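Local coordinates for protein cycloalternan-forming enzyme (Listeria monocytogenes serovar 1/2a, PDB 5F7U) that belongs to glycoside hydrolase family 31 and combines a TIM-barrel domain with several beta-rich domains and a family 6 carbohydrate-binding module, at residues S152-D155 against L156-R160; V207-A210 against D211-L215; Q343-I346 against V347-Y350; R559-Y562 against P563-V567. The protein carries 1 engineered substitution. One frame throughout, in Å; residues are numbered along the deposited sequence.

Contact 1 of 4, residues S152-D155 against L156-R160; sequences SFED and LDTLR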
loop_
_atom_site.group_PDB
_atom_site.type_symbol
_atom_site.label_atom_id
_atom_site.label_comp_id
_atom_site.label_asym_id
_atom_site.label_seq_id
_atom_site.Cartn_x
_atom_site.Cartn_y
_atom_site.Cartn_z
ATOM N N SER A 152 -11.261 -1.153 27.617
ATOM C CA SER A 152 -11.007 -2.579 27.555
ATOM C C SER A 152 -9.732 -2.820 26.765
ATOM O O SER A 152 -9.247 -1.930 26.052
ATOM C CB SER A 152 -12.193 -3.336 26.930
ATOM O OG SER A 152 -12.467 -2.877 25.611
ATOM N N PHE A 153 -9.199 -4.032 26.885
ATOM C CA PHE A 153 -7.975 -4.393 26.179
ATOM C C PHE A 153 -8.256 -5.412 25.104
ATOM O O PHE A 153 -8.546 -6.554 25.392
ATOM C CB PHE A 153 -6.919 -4.885 27.187
ATOM C CG PHE A 153 -6.399 -3.788 28.069
ATOM C CD1 PHE A 153 -5.419 -2.907 27.601
ATOM C CD2 PHE A 153 -6.944 -3.578 29.349
ATOM C CE1 PHE A 153 -4.955 -1.857 28.405
ATOM C CE2 PHE A 153 -6.485 -2.532 30.149
ATOM C CZ PHE A 153 -5.490 -1.670 29.678
ATOM N N GLU A 154 -8.178 -4.985 23.849
ATOM C CA GLU A 154 -8.239 -5.927 22.728
ATOM C C GLU A 154 -7.066 -6.917 22.830
ATOM O O GLU A 154 -7.211 -8.099 22.538
ATOM C CB GLU A 154 -8.250 -5.156 21.397
ATOM C CG GLU A 154 -8.477 -6.011 20.150
ATOM C CD GLU A 154 -7.225 -6.702 19.642
ATOM O OE1 GLU A 154 -6.106 -6.222 19.925
ATOM O OE2 GLU A 154 -7.337 -7.743 18.965
ATOM N N ASP A 155 -5.915 -6.411 23.268
ATOM C CA ASP A 155 -4.816 -7.238 23.756
ATOM C C ASP A 155 -4.072 -6.416 24.793
ATOM O O ASP A 155 -4.400 -5.251 25.016
ATOM C CB ASP A 155 -3.893 -7.702 22.594
ATOM C CG ASP A 155 -3.053 -8.947 22.935
ATOM O OD1 ASP A 155 -3.044 -9.449 24.102
ATOM O OD2 ASP A 155 -2.362 -9.455 22.015
ATOM N N LEU A 156 -3.079 -7.007 25.451
ATOM C CA LEU A 156 -2.387 -6.289 26.518
ATOM C C LEU A 156 -1.667 -5.027 26.013
ATOM O O LEU A 156 -1.348 -4.137 26.793
ATOM C CB LEU A 156 -1.458 -7.226 27.286
ATOM C CG LEU A 156 -2.168 -8.437 27.928
ATOM C CD1 LEU A 156 -1.160 -9.241 28.725
ATOM C CD2 LEU A 156 -3.340 -7.994 28.808
ATOM N N ASP A 157 -1.466 -4.950 24.696
ATOM C CA ASP A 157 -0.843 -3.769 24.071
ATOM C C ASP A 157 -1.782 -2.912 23.197
ATOM O O ASP A 157 -1.307 -2.055 22.464
ATOM C CB ASP A 157 0.410 -4.183 23.262
ATOM C CG ASP A 157 0.119 -5.202 22.163
ATOM O OD1 ASP A 157 -1.055 -5.509 21.872
ATOM O OD2 ASP A 157 1.095 -5.727 21.586
ATOM N N THR A 158 -3.095 -3.155 23.269
ATOM C CA THR A 158 -4.059 -2.489 22.385
ATOM C C THR A 158 -5.278 -2.099 23.224
ATOM O O THR A 158 -6.019 -2.973 23.678
ATOM C CB THR A 158 -4.452 -3.407 21.205
ATOM O OG1 THR A 158 -3.288 -3.703 20.419
ATOM C CG2 THR A 158 -5.501 -2.732 20.281
ATOM N N LEU A 159 -5.441 -0.792 23.436
ATOM C CA LEU A 159 -6.489 -0.246 24.303
ATOM C C LEU A 159 -7.686 0.188 23.476
ATOM O O LEU A 159 -7.519 0.857 22.465
ATOM C CB LEU A 159 -5.933 0.938 25.093
ATOM C CG LEU A 159 -6.899 1.787 25.930
ATOM C CD1 LEU A 159 -7.403 0.999 27.137
ATOM C CD2 LEU A 159 -6.217 3.074 26.375
ATOM N N ARG A 160 -8.881 -0.181 23.917
ATOM C CA ARG A 160 -10.117 0.228 23.249
ATOM C C ARG A 160 -10.887 1.179 24.155
ATOM O O ARG A 160 -11.118 0.880 25.325
ATOM C CB ARG A 160 -10.989 -0.999 22.948
ATOM C CG ARG A 160 -12.186 -0.700 22.064
ATOM C CD ARG A 160 -13.031 -1.949 21.980
ATOM N NE ARG A 160 -14.097 -1.827 21.004
ATOM C CZ ARG A 160 -14.894 -2.839 20.667
ATOM N NH1 ARG A 160 -14.741 -4.042 21.242
ATOM N NH2 ARG A 160 -15.826 -2.655 19.735
HETATM O O HOH W 1 -13.940 -0.636 25.777
HETATM O O HOH W 2 -13.161 -4.766 23.797
HETATM O O HOH W 3 -1.510 -7.645 20.245
#

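Contact 2 of 4, residues V207-A210 against D211-L215; sequences VHQA and DGTLL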
loop_
_atom_site.group_PDB
_atom_site.type_symbol
_atom_site.label_atom_id
_atom_site.label_comp_id
_atom_site.label_asym_id
_atom_site.label_seq_id
_atom_site.Cartn_x
_atom_site.Cartn_y
_atom_site.Cartn_z
ATOM N N VAL A 207 -1.381 7.775 27.377
ATOM C CA VAL A 207 -1.080 6.376 27.083
ATOM C C VAL A 207 0.444 6.240 27.073
ATOM O O VAL A 207 1.124 6.891 26.299
ATOM C CB VAL A 207 -1.703 5.943 25.734
ATOM C CG1 VAL A 207 -1.333 4.509 25.406
ATOM C CG2 VAL A 207 -3.228 6.068 25.812
ATOM N N HIS A 208 0.958 5.402 27.964
ATOM C CA HIS A 208 2.376 5.152 28.070
ATOM C C HIS A 208 2.643 3.672 27.784
ATOM O O HIS A 208 1.762 2.807 27.960
ATOM C CB HIS A 208 2.883 5.451 29.499
ATOM C CG HIS A 208 2.752 6.884 29.922
ATOM N ND1 HIS A 208 3.837 7.724 30.031
ATOM C CD2 HIS A 208 1.674 7.618 30.292
ATOM C CE1 HIS A 208 3.438 8.919 30.437
ATOM N NE2 HIS A 208 2.131 8.882 30.606
ATOM N N GLN A 209 3.858 3.383 27.338
ATOM C CA GLN A 209 4.369 2.017 27.379
ATOM C C GLN A 209 4.541 1.652 28.845
ATOM O O GLN A 209 4.591 2.532 29.712
ATOM C CB GLN A 209 5.712 1.906 26.666
ATOM C CG GLN A 209 5.601 1.936 25.154
ATOM C CD GLN A 209 6.951 2.001 24.455
ATOM O OE1 GLN A 209 7.986 2.240 25.076
ATOM N NE2 GLN A 209 6.939 1.810 23.150
ATOM N N ALA A 210 4.633 0.352 29.122
ATOM C CA ALA A 210 4.783 -0.118 30.503
ATOM C C ALA A 210 6.034 0.413 31.209
ATOM O O ALA A 210 6.032 0.547 32.430
ATOM C CB ALA A 210 4.727 -1.633 30.553
ATOM N N ASP A 211 7.077 0.741 30.450
ATOM C CA ASP A 211 8.294 1.336 31.015
ATOM C C ASP A 211 8.220 2.864 31.222
ATOM O O ASP A 211 9.227 3.499 31.544
ATOM C CB ASP A 211 9.531 0.953 30.179
ATOM C CG ASP A 211 9.622 1.699 28.824
ATOM O OD1 ASP A 211 8.715 2.489 28.452
ATOM O OD2 ASP A 211 10.636 1.488 28.118
ATOM N N GLY A 212 7.045 3.446 30.994
ATOM C CA GLY A 212 6.819 4.869 31.229
ATOM C C GLY A 212 6.891 5.776 30.007
ATOM O O GLY A 212 6.461 6.930 30.070
ATOM N N THR A 213 7.423 5.272 28.896
ATOM C CA THR A 213 7.592 6.089 27.682
ATOM C C THR A 213 6.228 6.540 27.183
ATOM O O THR A 213 5.342 5.706 26.987
ATOM C CB THR A 213 8.331 5.316 26.569
ATOM O OG1 THR A 213 9.566 4.815 27.097
ATOM C CG2 THR A 213 8.638 6.231 25.387
ATOM N N LEU A 214 6.060 7.848 26.992
ATOM C CA LEU A 214 4.780 8.380 26.512
ATOM C C LEU A 214 4.583 8.025 25.041
ATOM O O LEU A 214 5.483 8.253 24.227
ATOM C CB LEU A 214 4.700 9.906 26.688
ATOM C CG LEU A 214 3.407 10.602 26.219
ATOM C CD1 LEU A 214 2.227 10.302 27.119
ATOM C CD2 LEU A 214 3.646 12.106 26.153
ATOM N N LEU A 215 3.400 7.492 24.722
ATOM C CA LEU A 215 3.024 7.201 23.334
ATOM C C LEU A 215 2.231 8.368 22.782
ATOM O O LEU A 215 2.668 9.009 21.828
ATOM C CB LEU A 215 2.240 5.880 23.230
ATOM C CG LEU A 215 3.027 4.617 23.589
ATOM C CD1 LEU A 215 2.157 3.382 23.362
ATOM C CD2 LEU A 215 4.341 4.510 22.817
#

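Contact 3 of 4, residues Q343-I346 against V347-Y350; sequences QNDI and VNNY. With MG (magnesium ion), chain H.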
loop_
_atom_site.group_PDB
_atom_site.type_symbol
_atom_site.label_atom_id
_atom_site.label_comp_id
_atom_site.label_asym_id
_atom_site.label_seq_id
_atom_site.Cartn_x
_atom_site.Cartn_y
_atom_site.Cartn_z
ATOM N N GLN A 343 6.662 -1.243 14.606
ATOM C CA GLN A 343 5.614 -0.569 13.809
ATOM C C GLN A 343 4.797 -1.549 12.989
ATOM O O GLN A 343 3.588 -1.367 12.806
ATOM C CB GLN A 343 6.195 0.500 12.868
ATOM C CG GLN A 343 7.036 1.549 13.592
ATOM C CD GLN A 343 6.200 2.407 14.530
ATOM O OE1 GLN A 343 6.090 2.127 15.731
ATOM N NE2 GLN A 343 5.621 3.466 13.992
ATOM N N ASN A 344 5.470 -2.597 12.501
ATOM C CA ASN A 344 4.772 -3.591 11.718
ATOM C C ASN A 344 3.839 -4.439 12.558
ATOM O O ASN A 344 2.786 -4.881 12.076
ATOM C CB ASN A 344 5.778 -4.430 10.949
ATOM C CG ASN A 344 6.508 -3.605 9.917
ATOM O OD1 ASN A 344 5.867 -2.921 9.109
ATOM N ND2 ASN A 344 7.841 -3.605 9.978
ATOM N N ASP A 345 4.211 -4.610 13.821
ATOM C CA ASP A 345 3.350 -5.290 14.784
ATOM C C ASP A 345 2.111 -4.456 15.114
ATOM O O ASP A 345 1.036 -5.021 15.371
ATOM C CB ASP A 345 4.113 -5.616 16.058
ATOM C CG ASP A 345 3.405 -6.652 16.897
ATOM O OD1 ASP A 345 2.932 -7.645 16.302
ATOM O OD2 ASP A 345 3.325 -6.463 18.124
ATOM N N ILE A 346 2.241 -3.122 15.074
ATOM C CA ILE A 346 1.072 -2.246 15.251
ATOM C C ILE A 346 0.089 -2.500 14.107
ATOM O O ILE A 346 -1.113 -2.673 14.337
ATOM C CB ILE A 346 1.476 -0.755 15.352
ATOM C CG1 ILE A 346 2.202 -0.519 16.692
ATOM C CG2 ILE A 346 0.273 0.179 15.172
ATOM C CD1 ILE A 346 2.897 0.840 16.790
ATOM N N VAL A 347 0.614 -2.567 12.881
ATOM C CA VAL A 347 -0.208 -2.935 11.719
ATOM C C VAL A 347 -0.851 -4.313 11.879
ATOM O O VAL A 347 -2.052 -4.472 11.587
ATOM C CB VAL A 347 0.564 -2.794 10.382
ATOM C CG1 VAL A 347 -0.347 -3.120 9.191
ATOM C CG2 VAL A 347 1.052 -1.362 10.269
ATOM N N ASN A 348 -0.075 -5.300 12.341
ATOM C CA ASN A 348 -0.644 -6.607 12.621
ATOM C C ASN A 348 -1.832 -6.524 13.600
ATOM O O ASN A 348 -2.875 -7.142 13.360
ATOM C CB ASN A 348 0.395 -7.586 13.152
ATOM C CG ASN A 348 -0.165 -8.970 13.320
ATOM O OD1 ASN A 348 -0.559 -9.616 12.344
ATOM N ND2 ASN A 348 -0.271 -9.418 14.571
ATOM N N ASN A 349 -1.659 -5.762 14.681
ATOM C CA ASN A 349 -2.741 -5.613 15.675
ATOM C C ASN A 349 -3.979 -4.969 15.067
ATOM O O ASN A 349 -5.097 -5.373 15.358
ATOM C CB ASN A 349 -2.248 -4.870 16.929
ATOM C CG ASN A 349 -1.192 -5.655 17.684
ATOM O OD1 ASN A 349 -1.069 -6.866 17.495
ATOM N ND2 ASN A 349 -0.410 -4.977 18.532
ATOM N N TYR A 350 -3.772 -3.984 14.193
ATOM C CA TYR A 350 -4.860 -3.380 13.456
ATOM C C TYR A 350 -5.582 -4.458 12.619
ATOM O O TYR A 350 -6.808 -4.477 12.574
ATOM C CB TYR A 350 -4.329 -2.214 12.597
ATOM C CG TYR A 350 -5.292 -1.784 11.522
ATOM C CD1 TYR A 350 -6.429 -1.027 11.839
ATOM C CD2 TYR A 350 -5.102 -2.170 10.199
ATOM C CE1 TYR A 350 -7.334 -0.646 10.865
ATOM C CE2 TYR A 350 -6.024 -1.810 9.199
ATOM C CZ TYR A 350 -7.129 -1.043 9.547
ATOM O OH TYR A 350 -8.056 -0.712 8.591
HETATM MG MG MG H . -0.284 -8.447 18.735
HETATM O O HOH W 4 1.265 -7.344 19.515
HETATM O O HOH W 5 0.938 -9.066 17.268
HETATM O O HOH W 6 0.296 -10.117 19.908
HETATM O O HOH W 3 -1.510 -7.645 20.245
HETATM O O HOH W 7 -1.742 -9.655 18.011
#

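Contact 4 of 4, residues R559-Y562 against P563-V567; sequences RNRY and PTDYV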
loop_
_atom_site.group_PDB
_atom_site.type_symbol
_atom_site.label_atom_id
_atom_site.label_comp_id
_atom_site.label_asym_id
_atom_site.label_seq_id
_atom_site.Cartn_x
_atom_site.Cartn_y
_atom_site.Cartn_z
ATOM N N ARG A 559 -21.599 5.023 2.784
ATOM C CA ARG A 559 -20.754 5.463 1.664
ATOM C C ARG A 559 -19.356 4.799 1.666
ATOM O O ARG A 559 -18.946 4.229 0.636
ATOM C CB ARG A 559 -20.617 6.981 1.545
ATOM C CG ARG A 559 -19.701 7.314 0.369
ATOM C CD ARG A 559 -19.649 8.774 0.066
ATOM N NE ARG A 559 -18.682 9.048 -1.001
ATOM C CZ ARG A 559 -18.955 9.099 -2.300
ATOM N NH1 ARG A 559 -20.194 8.857 -2.776
ATOM N NH2 ARG A 559 -17.961 9.387 -3.146
ATOM N N ASN A 560 -18.637 4.847 2.794
ATOM C CA ASN A 560 -17.284 4.291 2.827
ATOM C C ASN A 560 -17.276 2.760 2.807
ATOM O O ASN A 560 -16.350 2.135 2.270
ATOM C CB ASN A 560 -16.496 4.799 4.040
ATOM C CG ASN A 560 -16.182 6.294 3.953
ATOM O OD1 ASN A 560 -16.284 6.914 2.884
ATOM N ND2 ASN A 560 -15.768 6.875 5.074
ATOM N N ARG A 561 -18.320 2.177 3.390
ATOM C CA ARG A 561 -18.449 0.720 3.527
ATOM C C ARG A 561 -18.842 0.023 2.236
ATOM O O ARG A 561 -18.370 -1.088 1.953
ATOM C CB ARG A 561 -19.442 0.388 4.663
ATOM C CG ARG A 561 -19.737 -1.109 4.894
ATOM C CD ARG A 561 -18.486 -1.975 5.057
ATOM N NE ARG A 561 -17.594 -1.470 6.102
ATOM C CZ ARG A 561 -16.335 -1.867 6.275
ATOM N NH1 ARG A 561 -15.791 -2.773 5.464
ATOM N NH2 ARG A 561 -15.619 -1.342 7.258
ATOM N N TYR A 562 -19.731 0.652 1.476
ATOM C CA TYR A 562 -20.270 0.054 0.249
ATOM C C TYR A 562 -19.216 -0.572 -0.675
ATOM O O TYR A 562 -19.380 -1.742 -1.073
ATOM C CB TYR A 562 -21.137 1.064 -0.512
ATOM C CG TYR A 562 -21.789 0.426 -1.721
ATOM C CD1 TYR A 562 -23.009 -0.261 -1.599
ATOM C CD2 TYR A 562 -21.193 0.509 -2.988
ATOM C CE1 TYR A 562 -23.588 -0.869 -2.702
ATOM C CE2 TYR A 562 -21.775 -0.097 -4.104
ATOM C CZ TYR A 562 -22.972 -0.772 -3.960
ATOM O OH TYR A 562 -23.557 -1.372 -5.057
ATOM N N PRO A 563 -18.134 0.180 -1.029
ATOM C CA PRO A 563 -17.181 -0.470 -1.935
ATOM C C PRO A 563 -16.592 -1.772 -1.410
ATOM O O PRO A 563 -16.394 -2.709 -2.207
ATOM C CB PRO A 563 -16.078 0.598 -2.126
ATOM C CG PRO A 563 -16.286 1.570 -0.978
ATOM C CD PRO A 563 -17.775 1.603 -0.828
ATOM N N THR A 564 -16.309 -1.846 -0.107
ATOM C CA THR A 564 -15.773 -3.082 0.480
ATOM C C THR A 564 -16.815 -4.200 0.548
ATOM O O THR A 564 -16.474 -5.374 0.351
ATOM C CB THR A 564 -15.046 -2.774 1.791
ATOM O OG1 THR A 564 -13.969 -1.901 1.470
ATOM C CG2 THR A 564 -14.436 -4.031 2.450
ATOM N N ASP A 565 -18.080 -3.855 0.757
ATOM C CA ASP A 565 -19.142 -4.873 0.674
ATOM C C ASP A 565 -19.221 -5.454 -0.735
ATOM O O ASP A 565 -19.335 -6.676 -0.916
ATOM C CB ASP A 565 -20.489 -4.268 1.079
ATOM C CG ASP A 565 -20.651 -4.124 2.582
ATOM O OD1 ASP A 565 -19.844 -4.694 3.358
ATOM O OD2 ASP A 565 -21.628 -3.458 2.992
ATOM N N TYR A 566 -19.137 -4.562 -1.726
ATOM C CA TYR A 566 -19.157 -4.940 -3.133
ATOM C C TYR A 566 -17.945 -5.814 -3.486
ATOM O O TYR A 566 -18.088 -6.915 -4.032
ATOM C CB TYR A 566 -19.194 -3.637 -3.955
ATOM C CG TYR A 566 -18.637 -3.657 -5.379
ATOM C CD1 TYR A 566 -19.036 -4.629 -6.320
ATOM C CD2 TYR A 566 -17.786 -2.639 -5.809
ATOM C CE1 TYR A 566 -18.541 -4.608 -7.622
ATOM C CE2 TYR A 566 -17.293 -2.611 -7.114
ATOM C CZ TYR A 566 -17.704 -3.588 -8.023
ATOM O OH TYR A 566 -17.235 -3.574 -9.329
ATOM N N VAL A 567 -16.751 -5.317 -3.169
ATOM C CA VAL A 567 -15.526 -6.014 -3.570
ATOM C C VAL A 567 -15.432 -7.373 -2.875
ATOM O O VAL A 567 -15.092 -8.395 -3.513
ATOM C CB VAL A 567 -14.288 -5.127 -3.283
ATOM C CG1 VAL A 567 -12.981 -5.927 -3.332
ATOM C CG2 VAL A 567 -14.237 -3.983 -4.288
HETATM O O HOH W 8 -17.263 -5.047 4.256
#

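Contact 1 of 4, residues S152-D155 against L156-R160
Ser152 and Arg160 form a hydrogen-bonded antiparallel pair of this hairpin. Arg160 N binds Ser152 O at 2.8 Å, and Ser152 N returns the bond to Arg160 O at 3.1 Å. Further on, Thr158 O faces two amides at once, those of Glu154 and Asp155, and both bonds are weak. Two residues set against one make a classic beta bulge. A type I turn from Asp155 to Thr158 then reverses the chain. Thr158 N closes it on Asp155 O. The Asp155 carboxylate also folds over the turn, with Leu156 N reaching OD1 at 2.8 Å from above the carboxylate plane.

Water adds a second layer. Water 2 lies between Ser152 OG and Arg160 NH1, in the plane of the guanidinium. Water 3 sits 2.7 Å from both Asp155 OD2 and Asp157 OD1. It is also a ligand of a magnesium ion, which probably eases the closeness of the two carboxylates.

Side-chain packing is slight. Leu159 CD1 lies over one face of the Phe153 ring, 4.0 Å from CE1. At the bulge, Glu154 bends at chi2 (-82°) and runs alongside Thr158, with OE1 3.5 Å from Thr158 CB.

The hairpin joins strands 148-153 and 158-164 of the galactose mutarotase-like domain. Strand 333-338 pairs with the second of these, and its Asp334 forms a salt bridge with Arg160. Helix 343-354 covers Glu154 and Thr158, while Phe153 and Leu159 pack on strand 194-200.

Contact 2 of 4, residues V207-A210 against D211-L215
The His208 ring meets Leu214 on one face and Gly212 at an edge. Leu214 CD1 stands 3.9 Å from the ring centroid, a CH-pi contact offset toward the rim. Gly212 O lies near the ring plane and accepts from His208 ND1 at 2.7 Å. It is approached from above its own carbonyl plane. His208 NE2 bonds Glu206, so both ring nitrogens are engaged and the turn of the imidazole is fixed.

The second flat group is the Gln209 amide. It extends beside the side chains of Asp211 and Thr213, and all three point the same way. Its OE1 approaches Thr213 CB at 3.4 Å. The amide and the Asp211 carboxylate planes are 52° apart. Leu215 comes across the Gln209 chain at about a right angle, with CD2 3.7 Å from Gln209 CG.

Asp211 OD1 takes two bonds from the same face of its carboxylate. Thr213 N gives an Asx turn, and Thr213 OG1 adds a bond of 2.8 Å. With chi1 at 74°, Asp211 CG sits between the backbone N and the carbonyl carbon, and OD1 comes back to meet them.

The backbone forms a type I turn from Gln209 to Gly212. Gly212 has a positive phi (99°), and Gln209 N binds Thr213 O at 2.8 Å. This is a type I turn with a G1 bulge, the common 3:5 hairpin. Leu215 N then reaches Val207 O at 2.8 Å.

The hairpin links strands 203-209 and 214-229 of the mutarotase-like domain. Strand 194-200 flanks the first of them, touching Val207 and His208.

Contact 3 of 4, residues Q343-I346 against V347-Y350
Gln343 begins a run of regular helical turns, its O accepting from Val347 N at 3.2 Å. Val347 CG2 also rests near that oxygen. The Gln343 side chain leads off to Ser293. Asn344 O takes Asn348 N at 2.9 Å, and the amide end of Asn344 bonds Asp726.

Asp345 carries the main side-chain contact. Its O accepts from Asn349 N at 2.9 Å. The carboxylate swings along the helix toward Asn348 and Asn349, its CG trans to the backbone N (chi1 -163°). It touches neither amide closely and works through water instead. Water 4 donates to Asp345 OD2 at 2.6 Å and accepts from Asn349 ND2. Water 5 donates to Asp345 OD1 at 2.6 Å and accepts from Asn348 ND2. Both waters are ligands of a magnesium ion. Asn349 OD1 binds the ion directly at 2.2 Å, and five waters complete a six-coordinate shell. Asp345 is thus a second-shell residue, whose negative charge probably polarises the two waters. Lys341 N also bonds its OD2. The Asn349 amide is held at both ends, OD1 by the metal and ND2 by Ser339 O as well as water 4.

Ile346 O accepts from Tyr350 N at 3.0 Å.

Helix 343-354 lies against strand 333-338, where Ile346, Asn349 and Tyr350 meet Ile338. Tyr350 stacks on Phe290 and meets Tyr300 edge-to-face. Helix 723-726 covers another side of the helix through Met725, which touches Gln343, Asn344 and Val347.

Contact 4 of 4, residues R559-Y562 against P563-V567
Arg561 starts extended at chi1 (177°), then bends at chi2 (52°) and chi3 (54°). This curls its chain over Asp565 and Thr564, one turn on. Arg561 CD rests 3.5 Å from Asp565 OD1, and CG lies near OD2. The two side chains cross at about a right angle. Their charged ends do not meet directly. Water 8 bridges them, accepting from Arg561 NH1 at 3.0 Å and donating to Asp565 OD1 at 2.8 Å. Thr564 CG2 comes to the edge of the guanidinium, 3.5 Å from NH1. Arg561 NE forms a salt bridge with Asp304, and NH2 bonds Ser590 O.

These residues belong to helix 555-577. It follows strand 534-536 and precedes strand 584-585, two adjacent parallel strands of the TIM barrel, and so forms the helix of a beta-alpha-beta crossover.

Pro563 interrupts the bonding of this helix. It has no N-H to offer Arg559 O, nor does Thr564 N reach Asn560 O, the usual acceptor one turn back. The helix kinks here. Pro563 CG packs 3.3 Å from Asn560 O, a buried oxygen with no partner in the model. On the far side of the proline the pattern resumes. Asp565 N binds Arg561 O at 3.0 Å, and Tyr566 N binds Tyr562 O at 2.9 Å.

Tyr562 CB presses on Pro563 CD at 3.4 Å. The Tyr562 hydroxyl reaches Leu507 O. The Tyr566 ring leads off to Thr536 on strand 534-536, and its hydroxyl bonds Asn537 O.

In the fold
From the N terminus, the four contacts follow in series, and none nests in or crosses another. Contacts 1 and 2 each close a hairpin of the mutarotase-like domain. They touch where Leu159 CD2 meets Val207 CG2 at 4.3 Å. Contact 3 closes no loop but spans turns within helix 343-354. It is tied to contact 1 by water 3, a magnesium ligand that also reaches the aspartates of the first hairpin. The ion therefore joins hairpin and helix. Contact 4 lies within a helix of the TIM barrel. Its nearest atoms are about 8 Å from contact 3, and Ser590 meets both, touching Tyr350 and bonding Arg561.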